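PDB 3C7M: Thiol:disulfide interchange protein DsbL, which transfers its disulfide bond to other proteins and, together with DsbI, forms a redox system that makes an essential disulfide bond in the sulfotransferase AssT. Local coordinates for residues A38-V51 against I182-S194. Sequence-based numbering, arbitrary orientation.
With CD (cadmium ion), chain E.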
loop_
_atom_site.group_PDB
_atom_site.type_symbol
_atom_site.label_atom_id
_atom_site.label_comp_id
_atom_site.label_asym_id
_atom_site.label_seq_id
_atom_site.Cartn_x
_atom_site.Cartn_y
_atom_site.Cartn_z
ATOM N N ALA A 38 7.179 11.452 0.094
ATOM C CA ALA A 38 8.316 11.914 0.895
ATOM C C ALA A 38 9.195 10.863 1.574
ATOM O O ALA A 38 10.402 11.085 1.730
ATOM C CB ALA A 38 7.847 12.934 1.926
ATOM N N VAL A 39 8.602 9.751 2.013
ATOM C CA VAL A 39 9.353 8.774 2.825
ATOM C C VAL A 39 9.296 7.312 2.371
ATOM O O VAL A 39 10.287 6.601 2.508
ATOM C CB VAL A 39 9.037 8.876 4.365
ATOM C CG1 VAL A 39 8.994 10.331 4.815
ATOM C CG2 VAL A 39 7.730 8.175 4.734
ATOM N N THR A 40 8.157 6.861 1.842
ATOM C CA THR A 40 7.975 5.424 1.551
ATOM C C THR A 40 9.087 4.802 0.703
ATOM O O THR A 40 9.685 3.795 1.090
ATOM C CB THR A 40 6.590 5.138 0.927
ATOM O OG1 THR A 40 5.578 5.661 1.793
ATOM C CG2 THR A 40 6.362 3.632 0.766
ATOM N N GLY A 41 9.372 5.412 -0.439
ATOM C CA GLY A 41 10.389 4.879 -1.331
ATOM C C GLY A 41 11.783 4.852 -0.735
ATOM O O GLY A 41 12.389 3.780 -0.648
ATOM N N PRO A 42 12.312 6.031 -0.349
ATOM C CA PRO A 42 13.637 6.054 0.258
ATOM C C PRO A 42 13.787 5.123 1.451
ATOM O O PRO A 42 14.788 4.422 1.539
ATOM C CB PRO A 42 13.813 7.517 0.669
ATOM C CG PRO A 42 12.983 8.265 -0.308
ATOM C CD PRO A 42 11.775 7.388 -0.530
ATOM N N VAL A 43 12.785 5.080 2.333
ATOM C CA VAL A 43 12.883 4.232 3.523
ATOM C C VAL A 43 12.868 2.744 3.162
ATOM O O VAL A 43 13.686 1.980 3.675
ATOM C CB VAL A 43 11.795 4.572 4.581
ATOM C CG1 VAL A 43 11.768 3.538 5.695
ATOM C CG2 VAL A 43 12.043 5.939 5.171
ATOM N N SER A 44 11.955 2.336 2.279
ATOM C CA SER A 44 11.855 0.930 1.879
ATOM C C SER A 44 13.125 0.460 1.174
ATOM O O SER A 44 13.569 -0.668 1.367
ATOM C CB SER A 44 10.630 0.695 0.996
ATOM O OG SER A 44 9.449 1.115 1.651
ATOM N N GLU A 45 13.718 1.340 0.369
ATOM C CA GLU A 45 14.965 1.044 -0.328
ATOM C C GLU A 45 16.087 0.792 0.679
ATOM O O GLU A 45 16.910 -0.119 0.505
ATOM C CB GLU A 45 15.321 2.207 -1.267
ATOM C CG GLU A 45 16.717 2.156 -1.893
ATOM C CD GLU A 45 16.888 1.043 -2.912
ATOM O OE1 GLU A 45 15.880 0.593 -3.502
ATOM O OE2 GLU A 45 18.045 0.625 -3.132
ATOM N N LYS A 46 16.106 1.593 1.740
ATOM C CA LYS A 46 17.136 1.483 2.768
ATOM C C LYS A 46 17.064 0.178 3.543
ATOM O O LYS A 46 18.091 -0.327 3.990
ATOM C CB LYS A 46 17.084 2.669 3.729
ATOM C CG LYS A 46 17.632 3.959 3.133
ATOM C CD LYS A 46 17.407 5.155 4.044
ATOM C CE LYS A 46 18.223 5.079 5.329
ATOM N NZ LYS A 46 19.703 4.965 5.064
ATOM N N VAL A 47 15.857 -0.375 3.684
ATOM C CA VAL A 47 15.669 -1.592 4.487
ATOM C C VAL A 47 15.366 -2.857 3.666
ATOM O O VAL A 47 15.018 -3.893 4.235
ATOM C CB VAL A 47 14.592 -1.397 5.606
ATOM C CG1 VAL A 47 15.019 -0.299 6.590
ATOM C CG2 VAL A 47 13.219 -1.074 5.007
ATOM N N LYS A 48 15.523 -2.780 2.343
ATOM C CA LYS A 48 15.158 -3.902 1.471
ATOM C C LYS A 48 15.985 -5.171 1.717
ATOM O O LYS A 48 15.559 -6.269 1.345
ATOM C CB LYS A 48 15.189 -3.496 -0.007
ATOM C CG LYS A 48 16.576 -3.288 -0.586
ATOM C CD LYS A 48 16.498 -2.851 -2.034
ATOM C CE LYS A 48 17.872 -2.890 -2.672
ATOM N NZ LYS A 48 17.891 -2.200 -3.989
ATOM N N ASP A 49 17.151 -5.017 2.343
ATOM C CA ASP A 49 18.002 -6.167 2.683
ATOM C C ASP A 49 17.457 -6.994 3.846
ATOM O O ASP A 49 17.853 -8.153 4.014
ATOM C CB ASP A 49 19.421 -5.710 3.027
ATOM C CG ASP A 49 19.445 -4.740 4.195
ATOM O OD1 ASP A 49 18.897 -3.626 4.051
ATOM O OD2 ASP A 49 19.990 -5.091 5.263
ATOM N N ILE A 50 16.577 -6.401 4.657
ATOM C CA ILE A 50 16.031 -7.088 5.832
ATOM C C ILE A 50 14.524 -7.358 5.761
ATOM O O ILE A 50 14.049 -8.344 6.335
ATOM C CB ILE A 50 16.395 -6.381 7.175
ATOM C CG1 ILE A 50 16.020 -4.891 7.170
ATOM C CG2 ILE A 50 17.881 -6.569 7.482
ATOM C CD1 ILE A 50 15.825 -4.294 8.552
ATOM N N VAL A 51 13.781 -6.488 5.077
ATOM C CA VAL A 51 12.318 -6.640 4.995
ATOM C C VAL A 51 11.779 -6.299 3.606
ATOM O O VAL A 51 12.211 -5.322 2.988
ATOM C CB VAL A 51 11.572 -5.786 6.067
ATOM C CG1 VAL A 51 11.890 -6.252 7.496
ATOM C CG2 VAL A 51 11.892 -4.319 5.910
ATOM N N ILE A 182 13.511 10.304 7.052
ATOM C CA ILE A 182 13.814 9.048 6.380
ATOM C C ILE A 182 14.792 8.226 7.226
ATOM O O ILE A 182 14.572 7.042 7.465
ATOM C CB ILE A 182 14.380 9.297 4.964
ATOM C CG1 ILE A 182 13.269 9.780 4.027
ATOM C CG2 ILE A 182 15.038 8.041 4.400
ATOM C CD1 ILE A 182 13.781 10.534 2.810
ATOM N N ASP A 183 15.850 8.871 7.711
ATOM C CA ASP A 183 16.847 8.154 8.487
ATOM C C ASP A 183 16.276 7.551 9.766
ATOM O O ASP A 183 16.504 6.378 10.054
ATOM C CB ASP A 183 18.050 9.039 8.802
ATOM C CG ASP A 183 19.142 8.281 9.519
ATOM O OD1 ASP A 183 19.059 8.145 10.765
ATOM O OD2 ASP A 183 20.069 7.803 8.822
ATOM N N ALA A 184 15.521 8.354 10.514
ATOM C CA ALA A 184 14.966 7.915 11.791
ATOM C C ALA A 184 13.971 6.779 11.590
ATOM O O ALA A 184 13.939 5.836 12.376
ATOM C CB ALA A 184 14.314 9.064 12.512
ATOM N N MET A 185 13.178 6.860 10.522
ATOM C CA MET A 185 12.225 5.797 10.229
ATOM C C MET A 185 12.940 4.499 9.867
ATOM O O MET A 185 12.551 3.420 10.316
ATOM C CB MET A 185 11.267 6.200 9.110
ATOM C CG MET A 185 10.067 5.268 9.012
ATOM S SD MET A 185 9.036 5.711 7.616
ATOM C CE MET A 185 7.811 4.418 7.724
ATOM N N ALA A 186 13.999 4.606 9.067
ATOM C CA ALA A 186 14.777 3.435 8.692
ATOM C C ALA A 186 15.456 2.832 9.929
ATOM O O ALA A 186 15.444 1.614 10.096
ATOM C CB ALA A 186 15.802 3.792 7.633
ATOM N N ASP A 187 16.012 3.689 10.797
ATOM C CA ASP A 187 16.604 3.244 12.067
ATOM C C ASP A 187 15.579 2.450 12.886
ATOM O O ASP A 187 15.884 1.360 13.381
ATOM C CB ASP A 187 17.097 4.432 12.912
ATOM C CG ASP A 187 18.365 5.079 12.367
ATOM O OD1 ASP A 187 18.821 4.741 11.253
ATOM O OD2 ASP A 187 18.895 5.967 13.072
ATOM N N LEU A 188 14.372 3.007 13.010
ATOM C CA LEU A 188 13.301 2.375 13.782
ATOM C C LEU A 188 12.928 1.016 13.204
ATOM O O LEU A 188 12.813 0.037 13.945
ATOM C CB LEU A 188 12.071 3.282 13.854
ATOM C CG LEU A 188 10.796 2.705 14.482
ATOM C CD1 LEU A 188 11.023 2.219 15.913
ATOM C CD2 LEU A 188 9.707 3.750 14.445
ATOM N N ILE A 189 12.752 0.954 11.884
ATOM C CA ILE A 189 12.395 -0.303 11.225
ATOM C C ILE A 189 13.431 -1.397 11.495
ATOM O O ILE A 189 13.074 -2.553 11.734
ATOM C CB ILE A 189 12.157 -0.121 9.703
ATOM C CG1 ILE A 189 10.859 0.647 9.454
ATOM C CG2 ILE A 189 12.107 -1.477 8.988
ATOM C CD1 ILE A 189 10.783 1.245 8.065
ATOM N N ARG A 190 14.708 -1.026 11.443
ATOM C CA ARG A 190 15.788 -1.970 11.728
ATOM C C ARG A 190 15.736 -2.490 13.148
ATOM O O ARG A 190 15.934 -3.685 13.374
ATOM C CB ARG A 190 17.148 -1.342 11.445
ATOM C CG ARG A 190 17.330 -1.097 9.992
ATOM C CD ARG A 190 18.764 -1.031 9.592
ATOM N NE ARG A 190 18.823 -1.079 8.142
ATOM C CZ ARG A 190 19.065 -2.176 7.438
ATOM N NH1 ARG A 190 19.318 -3.331 8.050
ATOM N NH2 ARG A 190 19.071 -2.109 6.117
ATOM N N GLU A 191 15.467 -1.591 14.092
ATOM C CA GLU A 191 15.337 -1.967 15.511
ATOM C C GLU A 191 14.180 -2.955 15.683
ATOM O O GLU A 191 14.330 -3.996 16.330
ATOM C CB GLU A 191 15.127 -0.744 16.404
ATOM C CG GLU A 191 14.770 -1.119 17.854
ATOM C CD GLU A 191 15.032 -0.017 18.868
ATOM O OE1 GLU A 191 15.439 1.095 18.474
ATOM O OE2 GLU A 191 14.830 -0.277 20.075
ATOM N N LEU A 192 13.046 -2.642 15.065
ATOM C CA LEU A 192 11.861 -3.493 15.166
ATOM C C LEU A 192 12.066 -4.855 14.526
ATOM O O LEU A 192 11.580 -5.869 15.042
ATOM C CB LEU A 192 10.637 -2.793 14.558
ATOM C CG LEU A 192 10.171 -1.538 15.308
ATOM C CD1 LEU A 192 9.018 -0.850 14.584
ATOM C CD2 LEU A 192 9.799 -1.872 16.760
ATOM N N ALA A 193 12.793 -4.877 13.409
ATOM C CA ALA A 193 13.041 -6.106 12.657
ATOM C C ALA A 193 14.023 -7.041 13.360
ATOM O O ALA A 193 14.094 -8.229 13.028
ATOM C CB ALA A 193 13.531 -5.784 11.252
ATOM N N SER A 194 14.773 -6.491 14.316
ATOM C CA SER A 194 15.748 -7.262 15.089
ATOM C C SER A 194 15.109 -7.911 16.317
ATOM O O SER A 194 15.741 -8.724 16.998
ATOM C CB SER A 194 16.924 -6.376 15.510
ATOM O OG SER A 194 16.551 -5.492 16.552
HETATM CD CD CD E . 20.494 6.593 11.539
HETATM O O HOH W 1 18.572 1.551 6.873
#
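A chi1 of 171° turns Val43 CG1 away from its own backbone N, toward Ile189, and leaves CG2 beside that N, facing Ile182; the two methyls thus fill a hole of helix 182-193 formed by Ile182, Met185, Ala186 and Ile189. In Arg190 a chain extended from CG to NE carries the guanidinium out to Asp49. Val43 is a compact, forked knob. Its side chain and that of Ile182 slide past each other in opposite directions, Val43 CG2 to Ile182 CG2 3.7 Å, and Val43 CG1 meets Ile189 CD1 at 3.4 Å, closer than usual van der Waals contact. Ala186, with only a methyl, lets the backbones come close, 5.6 Å between Val43 CA and Ala186 CA, and leaves room for the bent Lys46 chain, whose CE packs on Ala186 CB at 3.6 Å. Ile182 is the return knob, its long branch reaching Pro42 and the carbonyl of Ala38.

Lys46 O, in the last turn of helix 40-46, accepts from Arg190 NH2 at 2.9 Å. The same NH2 meets the syn lone pair of Asp49 OD1 at 2.6 Å, in a salt bridge whose carboxylate and guanidinium planes lie 22° apart; the bonds to Asp49 OD2 are weak. Ile50 CD1 lies over one guanidinium face. Asp183 and Asp187, one turn apart and pointing away from helix 40-46, bind a cadmium ion with one further ligand from outside the two segments.

Helices 40-46 and 182-193 cross at -40° and pack against the thioredoxin-fold sheet: Val51 and Ile189 meet Leu21 of strand 20-25, and Val39 and Met185 meet Tyr166 of strand 165-168.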